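Local coordinates for ribosomal-protein-alanine acetyltransferase (Clostridium acetobutylicum, PDB 3DNS), which probably transfers an acetyl group to the N-terminal alanine of a ribosomal protein, its N-terminal GNAT-type domain being the part present here, at residues A[30-35]-A[58-63]; A[92-97]-A[102-107]; A[10-15]-A[68-73]; A[46-51]-A[121-126]. All coordinates share one frame; numbering follows the deposited sequence.

All four contacts gather on one mixed sheet. Contacts 1 and 3 are buried and wholly apolar; both pack helix 61-78 against the sheet, contact 1 through its first turn on strand 31-41, contact 3 through its middle on strand 10-14, and Thr10 touches both Ile32 and Tyr63. Contact 2 is partly buried: a backbone bond and two phenylalanines close the short turn from helix 95-99 into strand 103-114, while its outer end is exposed. Contact 4, also partly buried, is the only one whose two segments are joined by a salt bridge, spanning strands 46-53 and 117-127, with strand 83-89 between them. Contacts 2 and 4 are joined through paired strands 103-114 and 117-127.

Contact 1. Residues A[30-35]-A[58-63]; sequences ITIGRI and KSINTY
Ile32 reaches from strand 31-41 into the first turn of helix 61-78 and meets Ile60 and Tyr63 with its two branches. From CB, which points toward the helix segment, the chain forks. CG2 lies anti to the backbone N and comes within 4.3 Å of CD1 of Ile60, the residue at the N-cap position. The other branch leaves through CG1, which stands beside the backbone N (chi1 -59°), and runs on extended to CD1. That methyl ends 4.1 Å from CD2 of Tyr63, approaching the ring at its edge and near its plane, and the two side chains cross at about a right angle. Thr10 of strand 10-14 touches both Ile32 and Tyr63, and Ile67, further along the helix, also packs on Ile32. A classic beta bulge at Ile32 and Gly33, opposite Ile24 of strand 21-26, interrupts the strand here. Ile60 and Tyr63 also pack on Ile30 and Tyr28 of the second subunit. Only carbon atoms meet between the two segments, so the contact depends on shape and on the exclusion of water, and it seats the beginning of the helix on the sheet close to the subunit interface.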
loop_
_atom_site.group_PDB
_atom_site.type_symbol
_atom_site.label_atom_id
_atom_site.label_comp_id
_atom_site.label_asym_id
_atom_site.label_seq_id
_atom_site.Cartn_x
_atom_site.Cartn_y
_atom_site.Cartn_z
ATOM N N ILE A 30 -0.482 -8.756 0.984
ATOM C CA ILE A 30 -0.453 -7.392 0.409
ATOM C C ILE A 30 -0.026 -6.460 1.565
ATOM O O ILE A 30 -0.446 -6.631 2.759
ATOM C CB ILE A 30 -1.849 -6.970 -0.113
ATOM C CG1 ILE A 30 -2.422 -7.978 -1.160
ATOM C CG2 ILE A 30 -1.932 -5.456 -0.526
ATOM C CD1 ILE A 30 -1.620 -8.172 -2.383
ATOM N N THR A 31 0.886 -5.529 1.236
ATOM C CA THR A 31 1.422 -4.595 2.219
ATOM C C THR A 31 0.417 -3.513 2.571
ATOM O O THR A 31 -0.137 -2.831 1.720
ATOM C CB THR A 31 2.779 -4.034 1.778
ATOM O OG1 THR A 31 3.671 -5.147 1.668
ATOM C CG2 THR A 31 3.354 -3.010 2.785
ATOM N N ILE A 32 0.188 -3.415 3.874
ATOM C CA ILE A 32 -0.637 -2.361 4.471
ATOM C C ILE A 32 0.260 -1.156 4.784
ATOM O O ILE A 32 -0.107 -0.006 4.510
ATOM C CB ILE A 32 -1.304 -2.874 5.745
ATOM C CG1 ILE A 32 -2.180 -4.097 5.433
ATOM C CG2 ILE A 32 -2.112 -1.754 6.419
ATOM C CD1 ILE A 32 -2.814 -4.686 6.596
ATOM N N GLY A 33 1.421 -1.428 5.371
ATOM C CA GLY A 33 2.360 -0.411 5.800
ATOM C C GLY A 33 3.585 -0.972 6.471
ATOM O O GLY A 33 3.905 -2.196 6.358
ATOM N N ARG A 34 4.287 -0.090 7.172
ATOM C CA ARG A 34 5.539 -0.488 7.802
ATOM C C ARG A 34 5.702 0.182 9.149
ATOM O O ARG A 34 5.132 1.219 9.395
ATOM C CB ARG A 34 6.718 -0.095 6.922
ATOM C CG ARG A 34 6.839 -0.857 5.670
ATOM C CD ARG A 34 7.923 -0.286 4.794
ATOM N NE ARG A 34 8.107 -1.184 3.653
ATOM C CZ ARG A 34 7.253 -1.238 2.648
ATOM N NH1 ARG A 34 7.454 -2.073 1.644
ATOM N NH2 ARG A 34 6.192 -0.429 2.644
ATOM N N ILE A 35 6.425 -0.464 10.036
ATOM C CA ILE A 35 6.734 0.094 11.339
ATOM C C ILE A 35 8.221 0.310 11.339
ATOM O O ILE A 35 8.963 -0.563 10.883
ATOM C CB ILE A 35 6.281 -0.860 12.479
ATOM C CG1 ILE A 35 4.765 -0.724 12.722
ATOM C CG2 ILE A 35 7.032 -0.578 13.786
ATOM C CD1 ILE A 35 4.178 -1.923 13.482
ATOM N N LYS A 58 -10.334 2.852 1.079
ATOM C CA LYS A 58 -11.433 2.597 2.002
ATOM C C LYS A 58 -11.023 2.710 3.487
ATOM O O LYS A 58 -9.853 2.880 3.825
ATOM C CB LYS A 58 -12.006 1.199 1.724
ATOM C CG LYS A 58 -12.105 0.814 0.212
ATOM C CD LYS A 58 -12.969 -0.424 0.034
ATOM C CE LYS A 58 -13.198 -0.731 -1.436
ATOM N NZ LYS A 58 -14.275 0.125 -1.923
ATOM N N SER A 59 -12.020 2.632 4.371
ATOM C CA SER A 59 -11.767 2.578 5.816
ATOM C C SER A 59 -11.134 1.233 6.115
ATOM O O SER A 59 -11.605 0.225 5.644
ATOM C CB SER A 59 -13.037 2.734 6.645
ATOM O OG SER A 59 -12.707 2.833 8.028
ATOM N N ILE A 60 -10.045 1.225 6.880
ATOM C CA ILE A 60 -9.469 -0.037 7.363
ATOM C C ILE A 60 -9.279 0.078 8.852
ATOM O O ILE A 60 -8.389 -0.565 9.407
ATOM C CB ILE A 60 -8.152 -0.331 6.693
ATOM C CG1 ILE A 60 -7.194 0.839 6.934
ATOM C CG2 ILE A 60 -8.365 -0.575 5.191
ATOM C CD1 ILE A 60 -5.704 0.517 6.711
ATOM N N ASN A 61 -10.116 0.887 9.523
ATOM C CA ASN A 61 -9.923 1.099 10.974
ATOM C C ASN A 61 -9.887 -0.192 11.780
ATOM O O ASN A 61 -9.056 -0.305 12.637
ATOM C CB ASN A 61 -10.870 2.151 11.547
ATOM C CG ASN A 61 -10.480 3.571 11.083
ATOM O OD1 ASN A 61 -9.348 3.813 10.651
ATOM N ND2 ASN A 61 -11.407 4.476 11.138
ATOM N N THR A 62 -10.699 -1.194 11.444
ATOM C CA THR A 62 -10.686 -2.435 12.190
ATOM C C THR A 62 -9.284 -3.050 12.092
ATOM O O THR A 62 -8.817 -3.692 13.029
ATOM C CB THR A 62 -11.723 -3.502 11.648
ATOM O OG1 THR A 62 -13.028 -2.936 11.535
ATOM C CG2 THR A 62 -11.802 -4.697 12.566
ATOM N N TYR A 63 -8.633 -2.882 10.943
ATOM C CA TYR A 63 -7.302 -3.485 10.702
ATOM C C TYR A 63 -6.235 -2.740 11.465
ATOM O O TYR A 63 -5.392 -3.334 12.121
ATOM C CB TYR A 63 -6.971 -3.543 9.195
ATOM C CG TYR A 63 -7.485 -4.792 8.501
ATOM C CD1 TYR A 63 -8.830 -5.170 8.577
ATOM C CD2 TYR A 63 -6.611 -5.618 7.777
ATOM C CE1 TYR A 63 -9.311 -6.352 7.910
ATOM C CE2 TYR A 63 -7.063 -6.774 7.126
ATOM C CZ TYR A 63 -8.408 -7.138 7.197
ATOM O OH TYR A 63 -8.791 -8.282 6.540
#

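Contact 2. Residues A[92-97]-A[102-107]; sequences VSTQPF and FAFEGI
Phe97 and Phe102 meet through both backbone and side chain, where the chain turns from helix 95-99 into strand 103-114. The polar part is a single hydrogen bond from Phe102 N to Phe97 O, 3.0 Å long with an angle of 150° at the hydrogen. The same carbonyl oxygen also lies in the plane of the Phe102 ring, at its edge, 3.2 Å from Phe102 CD2.

The aromatic part is a T-shaped pair in which the edge of Phe97 is turned to the face of Phe102, with centroids 5.4 Å apart and planes at 66°. Phe97 CD1 does the touching: it sits over one face of Phe102, displaced toward the rim, 3.9 Å from Phe102 CD2. In both residues CG stands anti to the carbonyl carbon (chi1 -72° in Phe97), which sends the two rings off beside their backbone nitrogens. Phe97 also stacks on Phe124, while Phe102 packs on Met126 and Ile86.

An apolar touch completes the contact further out. Phe104 CZ, the far end of its ring, reaches Thr94 CB at 3.9 Å, and these side chains cross at about a right angle. Thr94 also packs on Phe122 and Phe124, whose rings both meet that of Phe104, an aromatic cluster on this face of the sheet.

The bond ties the two backbones at the turn while the T-shaped pair buries its rings between the sheet and helix 61-78, so a polar link and an apolar one act on the same pair of residues.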
loop_
_atom_site.group_PDB
_atom_site.type_symbol
_atom_site.label_atom_id
_atom_site.label_comp_id
_atom_site.label_asym_id
_atom_site.label_seq_id
_atom_site.Cartn_x
_atom_site.Cartn_y
_atom_site.Cartn_z
ATOM N N VAL A 92 -3.474 9.426 8.734
ATOM C CA VAL A 92 -3.899 8.123 9.233
ATOM C C VAL A 92 -5.074 8.374 10.166
ATOM O O VAL A 92 -5.124 9.384 10.868
ATOM C CB VAL A 92 -2.746 7.346 9.973
ATOM C CG1 VAL A 92 -3.243 6.017 10.585
ATOM C CG2 VAL A 92 -1.512 7.078 9.019
ATOM N N SER A 93 -6.014 7.440 10.168
ATOM C CA SER A 93 -7.251 7.581 10.943
ATOM C C SER A 93 -6.949 7.516 12.432
ATOM O O SER A 93 -6.427 6.505 12.913
ATOM C CB SER A 93 -8.186 6.447 10.555
ATOM O OG SER A 93 -9.351 6.465 11.344
ATOM N N THR A 94 -7.261 8.587 13.162
ATOM C CA THR A 94 -6.886 8.683 14.591
ATOM C C THR A 94 -7.886 7.953 15.507
ATOM O O THR A 94 -7.671 7.755 16.728
ATOM C CB THR A 94 -6.748 10.165 15.034
ATOM O OG1 THR A 94 -8.033 10.782 15.066
ATOM C CG2 THR A 94 -5.870 10.951 14.081
ATOM N N GLN A 95 -8.995 7.558 14.909
ATOM C CA GLN A 95 -10.073 6.874 15.602
ATOM C C GLN A 95 -9.611 5.585 16.289
ATOM O O GLN A 95 -9.897 5.378 17.488
ATOM C CB GLN A 95 -11.185 6.631 14.585
ATOM C CG GLN A 95 -12.146 5.522 14.898
ATOM C CD GLN A 95 -13.202 5.399 13.827
ATOM O OE1 GLN A 95 -12.962 5.779 12.673
ATOM N NE2 GLN A 95 -14.386 4.873 14.188
ATOM N N PRO A 96 -8.868 4.718 15.562
ATOM C CA PRO A 96 -8.439 3.496 16.204
ATOM C C PRO A 96 -7.602 3.771 17.449
ATOM O O PRO A 96 -7.716 3.063 18.427
ATOM C CB PRO A 96 -7.594 2.789 15.128
ATOM C CG PRO A 96 -8.012 3.386 13.842
ATOM C CD PRO A 96 -8.362 4.811 14.186
ATOM N N PHE A 97 -6.763 4.800 17.411
ATOM C CA PHE A 97 -5.889 5.109 18.541
ATOM C C PHE A 97 -6.696 5.534 19.758
ATOM O O PHE A 97 -6.430 5.124 20.911
ATOM C CB PHE A 97 -4.940 6.237 18.196
ATOM C CG PHE A 97 -3.888 5.852 17.242
ATOM C CD1 PHE A 97 -2.675 5.377 17.698
ATOM C CD2 PHE A 97 -4.108 5.989 15.854
ATOM C CE1 PHE A 97 -1.693 4.995 16.794
ATOM C CE2 PHE A 97 -3.150 5.617 14.966
ATOM C CZ PHE A 97 -1.921 5.129 15.432
ATOM N N PHE A 102 -5.145 5.218 23.620
ATOM C CA PHE A 102 -3.907 6.009 23.513
ATOM C C PHE A 102 -4.164 7.465 23.818
ATOM O O PHE A 102 -5.183 8.000 23.424
ATOM C CB PHE A 102 -3.323 5.991 22.111
ATOM C CG PHE A 102 -2.736 4.701 21.703
ATOM C CD1 PHE A 102 -1.382 4.479 21.832
ATOM C CD2 PHE A 102 -3.520 3.727 21.129
ATOM C CE1 PHE A 102 -0.815 3.290 21.476
ATOM C CE2 PHE A 102 -2.938 2.496 20.716
ATOM C CZ PHE A 102 -1.578 2.311 20.894
ATOM N N ALA A 103 -3.198 8.098 24.473
ATOM C CA ALA A 103 -3.181 9.561 24.654
ATOM C C ALA A 103 -2.530 10.271 23.433
ATOM O O ALA A 103 -1.567 9.796 22.842
ATOM C CB ALA A 103 -2.430 9.917 25.972
ATOM N N PHE A 104 -3.075 11.427 23.063
ATOM C CA PHE A 104 -2.405 12.351 22.153
ATOM C C PHE A 104 -1.347 13.086 22.963
ATOM O O PHE A 104 -1.697 13.835 23.875
ATOM C CB PHE A 104 -3.418 13.403 21.651
ATOM C CG PHE A 104 -4.276 12.937 20.484
ATOM C CD1 PHE A 104 -3.877 13.169 19.171
ATOM C CD2 PHE A 104 -5.503 12.322 20.696
ATOM C CE1 PHE A 104 -4.702 12.824 18.080
ATOM C CE2 PHE A 104 -6.324 11.941 19.583
ATOM C CZ PHE A 104 -5.905 12.211 18.291
ATOM N N GLU A 105 -0.073 12.867 22.683
ATOM C CA GLU A 105 0.972 13.472 23.490
ATOM C C GLU A 105 1.568 14.686 22.825
ATOM O O GLU A 105 2.161 15.516 23.484
ATOM C CB GLU A 105 2.027 12.445 23.918
ATOM C CG GLU A 105 1.385 11.399 24.817
ATOM C CD GLU A 105 2.348 10.481 25.543
ATOM O OE1 GLU A 105 1.833 9.730 26.388
ATOM O OE2 GLU A 105 3.575 10.507 25.311
ATOM N N GLY A 106 1.345 14.814 21.544
ATOM C CA GLY A 106 1.729 16.042 20.803
ATOM C C GLY A 106 1.529 15.995 19.300
ATOM O O GLY A 106 1.009 15.029 18.777
ATOM N N ILE A 107 1.906 17.085 18.632
ATOM C CA ILE A 107 1.813 17.189 17.190
ATOM C C ILE A 107 3.158 17.714 16.749
ATOM O O ILE A 107 3.640 18.774 17.190
ATOM C CB ILE A 107 0.686 18.140 16.727
ATOM C CG1 ILE A 107 -0.691 17.558 17.072
ATOM C CG2 ILE A 107 0.728 18.403 15.195
ATOM C CD1 ILE A 107 -1.699 18.627 17.205
#

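Contact 3. Residues A[10-15]-A[68-73]; sequences TKIEKV and LSVFME
Ile12 lies against the middle of helix 61-78 and makes the close contacts from the strand. Before it in sequence, Thr10 points toward the helix and leaves its hydroxyl OG1 hydrogen-bonded to Glu66, one turn before Val70 in that helix. Ile12 then directs CB at the helix and spreads its two branches over it. With CG1 anti to the carbonyl carbon (chi1 -60°) and the chain extended beyond, CD1 enters the angle between two consecutive residues: it is 4.0 Å from Val70 CG1, and 3.9 Å from both Phe71 CB and Phe71 CD1. CG2, the other branch, reaches CD1 and CE1 of the Phe71 ring, each at 4.2 Å. The Ile12 and Phe71 side chains cross at about a right angle. Further on, Glu13 makes a salt bridge with Lys58 of the second subunit. Leu5 of strand 4-6 packs on Ile12, Val70 and Phe71 alike, and Tyr22 of strand 21-26 touches Ile12, so both flanking strands contribute to this layer. The Phe71 ring is in turn set edge-to-face with Phe49, which joins the contact to strand 46-53 beneath the helix.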
loop_
_atom_site.group_PDB
_atom_site.type_symbol
_atom_site.label_atom_id
_atom_site.label_comp_id
_atom_site.label_asym_id
_atom_site.label_seq_id
_atom_site.Cartn_x
_atom_site.Cartn_y
_atom_site.Cartn_z
ATOM N N THR A 10 -4.105 -9.756 10.050
ATOM C CA THR A 10 -2.876 -9.065 9.711
ATOM C C THR A 10 -1.656 -9.863 10.149
ATOM O O THR A 10 -1.761 -10.810 10.915
ATOM C CB THR A 10 -2.867 -7.592 10.316
ATOM O OG1 THR A 10 -3.063 -7.637 11.741
ATOM C CG2 THR A 10 -3.994 -6.741 9.689
ATOM N N LYS A 11 -0.493 -9.452 9.625
ATOM C CA LYS A 11 0.806 -10.009 9.977
ATOM C C LYS A 11 1.834 -8.871 10.126
ATOM O O LYS A 11 1.803 -7.897 9.373
ATOM C CB LYS A 11 1.265 -11.017 8.903
ATOM C CG LYS A 11 0.219 -12.081 8.601
ATOM C CD LYS A 11 0.693 -13.135 7.528
ATOM C CE LYS A 11 -0.203 -14.395 7.534
ATOM N NZ LYS A 11 0.041 -15.389 6.414
ATOM N N ILE A 12 2.721 -9.000 11.118
ATOM C CA ILE A 12 3.806 -8.047 11.304
ATOM C C ILE A 12 5.115 -8.878 11.300
ATOM O O ILE A 12 5.264 -9.839 12.073
ATOM C CB ILE A 12 3.662 -7.263 12.611
ATOM C CG1 ILE A 12 2.345 -6.469 12.660
ATOM C CG2 ILE A 12 4.895 -6.345 12.812
ATOM C CD1 ILE A 12 2.073 -5.870 14.038
ATOM N N GLU A 13 6.040 -8.532 10.414
ATOM C CA GLU A 13 7.269 -9.291 10.252
ATOM C C GLU A 13 8.430 -8.347 10.102
ATOM O O GLU A 13 8.302 -7.319 9.463
ATOM C CB GLU A 13 7.207 -10.159 8.994
ATOM C CG GLU A 13 6.227 -11.312 9.137
ATOM C CD GLU A 13 5.876 -11.962 7.816
ATOM O OE1 GLU A 13 5.189 -11.297 7.007
ATOM O OE2 GLU A 13 6.264 -13.131 7.617
ATOM N N LYS A 14 9.588 -8.746 10.626
ATOM C CA LYS A 14 10.842 -7.984 10.506
ATOM C C LYS A 14 11.311 -8.011 9.072
ATOM O O LYS A 14 11.199 -9.020 8.413
ATOM C CB LYS A 14 11.917 -8.584 11.405
ATOM C CG LYS A 14 12.843 -7.519 12.014
ATOM C CD LYS A 14 13.783 -8.131 13.010
ATOM C CE LYS A 14 14.285 -7.122 13.987
ATOM N NZ LYS A 14 14.975 -7.853 15.086
ATOM N N VAL A 15 11.784 -6.885 8.557
ATOM C CA VAL A 15 12.283 -6.811 7.168
ATOM C C VAL A 15 13.703 -7.358 7.109
ATOM O O VAL A 15 14.574 -6.874 7.819
ATOM C CB VAL A 15 12.296 -5.366 6.649
ATOM C CG1 VAL A 15 13.100 -5.312 5.350
ATOM C CG2 VAL A 15 10.820 -4.858 6.490
ATOM N N LEU A 68 -2.263 -2.361 15.925
ATOM C CA LEU A 68 -1.854 -1.728 17.149
ATOM C C LEU A 68 -2.000 -2.668 18.343
ATOM O O LEU A 68 -1.142 -2.735 19.188
ATOM C CB LEU A 68 -2.675 -0.442 17.352
ATOM C CG LEU A 68 -2.299 0.765 16.493
ATOM C CD1 LEU A 68 -3.450 1.821 16.538
ATOM C CD2 LEU A 68 -0.958 1.412 16.983
ATOM N N SER A 69 -3.087 -3.426 18.388
ATOM C CA SER A 69 -3.349 -4.330 19.477
ATOM C C SER A 69 -2.319 -5.445 19.483
ATOM O O SER A 69 -1.767 -5.753 20.516
ATOM C CB SER A 69 -4.795 -4.879 19.451
ATOM O OG SER A 69 -5.695 -3.824 19.716
ATOM N N VAL A 70 -2.072 -6.013 18.328
ATOM C CA VAL A 70 -1.060 -7.053 18.150
ATOM C C VAL A 70 0.314 -6.601 18.588
ATOM O O VAL A 70 0.990 -7.321 19.347
ATOM C CB VAL A 70 -0.972 -7.556 16.649
ATOM C CG1 VAL A 70 0.198 -8.487 16.468
ATOM C CG2 VAL A 70 -2.317 -8.301 16.194
ATOM N N PHE A 71 0.726 -5.421 18.117
ATOM C CA PHE A 71 2.074 -4.908 18.390
ATOM C C PHE A 71 2.228 -4.460 19.847
ATOM O O PHE A 71 3.269 -4.656 20.472
ATOM C CB PHE A 71 2.451 -3.826 17.367
ATOM C CG PHE A 71 3.943 -3.685 17.137
ATOM C CD1 PHE A 71 4.700 -4.756 16.666
ATOM C CD2 PHE A 71 4.597 -2.492 17.411
ATOM C CE1 PHE A 71 6.071 -4.619 16.440
ATOM C CE2 PHE A 71 5.971 -2.374 17.232
ATOM C CZ PHE A 71 6.704 -3.422 16.751
HETATM N N MSE A 72 1.182 -3.881 20.429
HETATM C CA MSE A 72 1.249 -3.481 21.846
HETATM C C MSE A 72 1.396 -4.695 22.762
HETATM O O MSE A 72 2.164 -4.690 23.691
HETATM C CB MSE A 72 -0.027 -2.699 22.291
HETATM C CG MSE A 72 -0.229 -1.262 21.785
HETATM SE SE MSE A 72 1.355 -0.173 21.758
HETATM C CE MSE A 72 1.944 -0.742 19.968
ATOM N N GLU A 73 0.622 -5.730 22.499
ATOM C CA GLU A 73 0.735 -6.967 23.258
ATOM C C GLU A 73 2.175 -7.488 23.227
ATOM O O GLU A 73 2.730 -7.877 24.280
ATOM C CB GLU A 73 -0.246 -8.046 22.756
ATOM C CG GLU A 73 -0.121 -9.463 23.479
ATOM C CD GLU A 73 -0.699 -9.490 24.871
ATOM O OE1 GLU A 73 -1.386 -8.509 25.254
ATOM O OE2 GLU A 73 -0.483 -10.499 25.604
#

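Contact 4. Residues A[46-51]-A[121-126]; sequences FCMFRM and EFLFGM
Arg50 and Glu121 face each other side-on, their guanidinium and carboxylate planes only 10° apart. Two nitrogens of the arginine grip two oxygens of the glutamate: NE to OE2 at 2.8 Å, with an angle of 168° at the hydrogen, and NH2 to OE1 at 3.1 Å, almost as straight. Each oxygen uses its syn lone pair and lies in or close to the guanidinium plane, the geometry of a bidentate salt bridge. The arginine chain runs extended from CB and bends at chi3 (-79°), which swings NE and NH2 round to the carboxylate; the two side chains cross at about a right angle. OE1 is held a second time by a hydrogen bond from Ser111, so the carboxylate's rotation is probably well fixed. Beside this pair, selenomethionine Met48 sets its SE 3.9 Å from Leu123 CD1, again crossing at about a right angle. The two strands are not neighbours in the sheet: strand 83-89 lies between them, parallel to 46-53 and antiparallel to 117-127, and the side chains reach across it, Glu121 touching Ile87 and Leu123 touching Asn85 on the way. On the sheet's other face, Phe49 and Met51 pack on helix 61-78.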
loop_
_atom_site.group_PDB
_atom_site.type_symbol
_atom_site.label_atom_id
_atom_site.label_comp_id
_atom_site.label_asym_id
_atom_site.label_seq_id
_atom_site.Cartn_x
_atom_site.Cartn_y
_atom_site.Cartn_z
ATOM N N PHE A 46 11.495 2.030 27.229
ATOM C CA PHE A 46 10.803 3.020 26.375
ATOM C C PHE A 46 10.991 2.601 24.921
ATOM O O PHE A 46 12.088 2.230 24.514
ATOM C CB PHE A 46 11.365 4.421 26.642
ATOM C CG PHE A 46 10.854 5.506 25.679
ATOM C CD1 PHE A 46 9.550 5.946 25.745
ATOM C CD2 PHE A 46 11.677 6.038 24.726
ATOM C CE1 PHE A 46 9.048 6.879 24.883
ATOM C CE2 PHE A 46 11.198 6.996 23.841
ATOM C CZ PHE A 46 9.871 7.424 23.927
ATOM N N CYS A 47 9.910 2.601 24.156
ATOM C CA CYS A 47 9.967 2.324 22.735
ATOM C C CYS A 47 9.111 3.317 22.017
ATOM O O CYS A 47 7.929 3.418 22.344
ATOM C CB CYS A 47 9.436 0.918 22.401
ATOM S SG CYS A 47 9.548 0.550 20.631
HETATM N N MSE A 48 9.693 4.022 21.025
HETATM C CA MSE A 48 8.982 5.000 20.176
HETATM C C MSE A 48 9.180 4.555 18.752
HETATM O O MSE A 48 10.308 4.296 18.366
HETATM C CB MSE A 48 9.513 6.441 20.321
HETATM C CG MSE A 48 8.897 7.414 19.353
HETATM SE SE MSE A 48 8.987 9.281 20.015
HETATM C CE MSE A 48 10.935 9.386 19.988
ATOM N N PHE A 49 8.083 4.428 18.008
ATOM C CA PHE A 49 8.155 4.079 16.582
ATOM C C PHE A 49 7.264 4.915 15.695
ATOM O O PHE A 49 6.293 5.547 16.155
ATOM C CB PHE A 49 7.869 2.619 16.334
ATOM C CG PHE A 49 6.512 2.146 16.761
ATOM C CD1 PHE A 49 5.479 2.109 15.877
ATOM C CD2 PHE A 49 6.302 1.651 18.037
ATOM C CE1 PHE A 49 4.240 1.598 16.253
ATOM C CE2 PHE A 49 5.065 1.145 18.408
ATOM C CZ PHE A 49 4.036 1.140 17.493
ATOM N N ARG A 50 7.626 4.914 14.410
ATOM C CA ARG A 50 6.849 5.557 13.351
ATOM C C ARG A 50 6.072 4.490 12.571
ATOM O O ARG A 50 6.668 3.493 12.145
ATOM C CB ARG A 50 7.751 6.335 12.399
ATOM C CG ARG A 50 6.978 6.980 11.258
ATOM C CD ARG A 50 7.839 7.966 10.496
ATOM N NE ARG A 50 7.972 9.267 11.184
ATOM C CZ ARG A 50 9.078 9.670 11.796
ATOM N NH1 ARG A 50 10.130 8.875 11.866
ATOM N NH2 ARG A 50 9.141 10.855 12.356
HETATM N N MSE A 51 4.755 4.671 12.431
HETATM C CA MSE A 51 3.956 3.714 11.672
HETATM C C MSE A 51 3.457 4.363 10.397
HETATM O O MSE A 51 2.786 5.351 10.439
HETATM C CB MSE A 51 2.789 3.202 12.456
HETATM C CG MSE A 51 1.986 2.144 11.692
HETATM SE SE MSE A 51 0.568 1.286 12.836
HETATM C CE MSE A 51 -0.632 2.808 12.898
ATOM N N GLU A 121 2.789 15.308 11.830
ATOM C CA GLU A 121 2.597 14.021 12.480
ATOM C C GLU A 121 2.016 14.119 13.902
ATOM O O GLU A 121 2.368 15.007 14.713
ATOM C CB GLU A 121 3.939 13.282 12.526
ATOM C CG GLU A 121 4.401 12.777 11.185
ATOM C CD GLU A 121 5.698 12.016 11.250
ATOM O OE1 GLU A 121 6.723 12.646 11.659
ATOM O OE2 GLU A 121 5.705 10.802 10.871
ATOM N N PHE A 122 1.134 13.185 14.219
ATOM C CA PHE A 122 0.656 12.988 15.592
ATOM C C PHE A 122 1.584 12.176 16.389
ATOM O O PHE A 122 2.209 11.249 15.855
ATOM C CB PHE A 122 -0.674 12.254 15.636
ATOM C CG PHE A 122 -1.807 13.052 15.149
ATOM C CD1 PHE A 122 -2.104 14.293 15.734
ATOM C CD2 PHE A 122 -2.623 12.570 14.174
ATOM C CE1 PHE A 122 -3.198 15.039 15.301
ATOM C CE2 PHE A 122 -3.704 13.283 13.757
ATOM C CZ PHE A 122 -3.996 14.528 14.298
ATOM N N LEU A 123 1.659 12.501 17.689
ATOM C CA LEU A 123 2.397 11.687 18.640
ATOM C C LEU A 123 1.391 11.125 19.617
ATOM O O LEU A 123 0.763 11.876 20.367
ATOM C CB LEU A 123 3.518 12.518 19.339
ATOM C CG LEU A 123 4.441 11.777 20.324
ATOM C CD1 LEU A 123 5.351 10.753 19.592
ATOM C CD2 LEU A 123 5.302 12.772 21.225
ATOM N N PHE A 124 1.240 9.795 19.602
ATOM C CA PHE A 124 0.370 9.071 20.547
ATOM C C PHE A 124 1.162 8.336 21.614
ATOM O O PHE A 124 2.229 7.868 21.341
ATOM C CB PHE A 124 -0.468 8.067 19.789
ATOM C CG PHE A 124 -1.488 8.682 18.947
ATOM C CD1 PHE A 124 -2.668 9.116 19.499
ATOM C CD2 PHE A 124 -1.326 8.774 17.596
ATOM C CE1 PHE A 124 -3.635 9.707 18.707
ATOM C CE2 PHE A 124 -2.317 9.365 16.802
ATOM C CZ PHE A 124 -3.454 9.827 17.365
ATOM N N GLY A 125 0.630 8.173 22.819
ATOM C CA GLY A 125 1.365 7.412 23.820
ATOM C C GLY A 125 0.470 6.483 24.615
ATOM O O GLY A 125 -0.738 6.734 24.743
HETATM N N MSE A 126 1.066 5.387 25.104
HETATM C CA MSE A 126 0.390 4.455 25.992
HETATM C C MSE A 126 1.413 3.809 26.903
HETATM O O MSE A 126 2.464 3.375 26.461
HETATM C CB MSE A 126 -0.353 3.371 25.187
HETATM C CG MSE A 126 -0.958 2.299 26.034
HETATM SE SE MSE A 126 -2.086 1.034 25.043
HETATM C CE MSE A 126 -3.542 2.209 24.482
#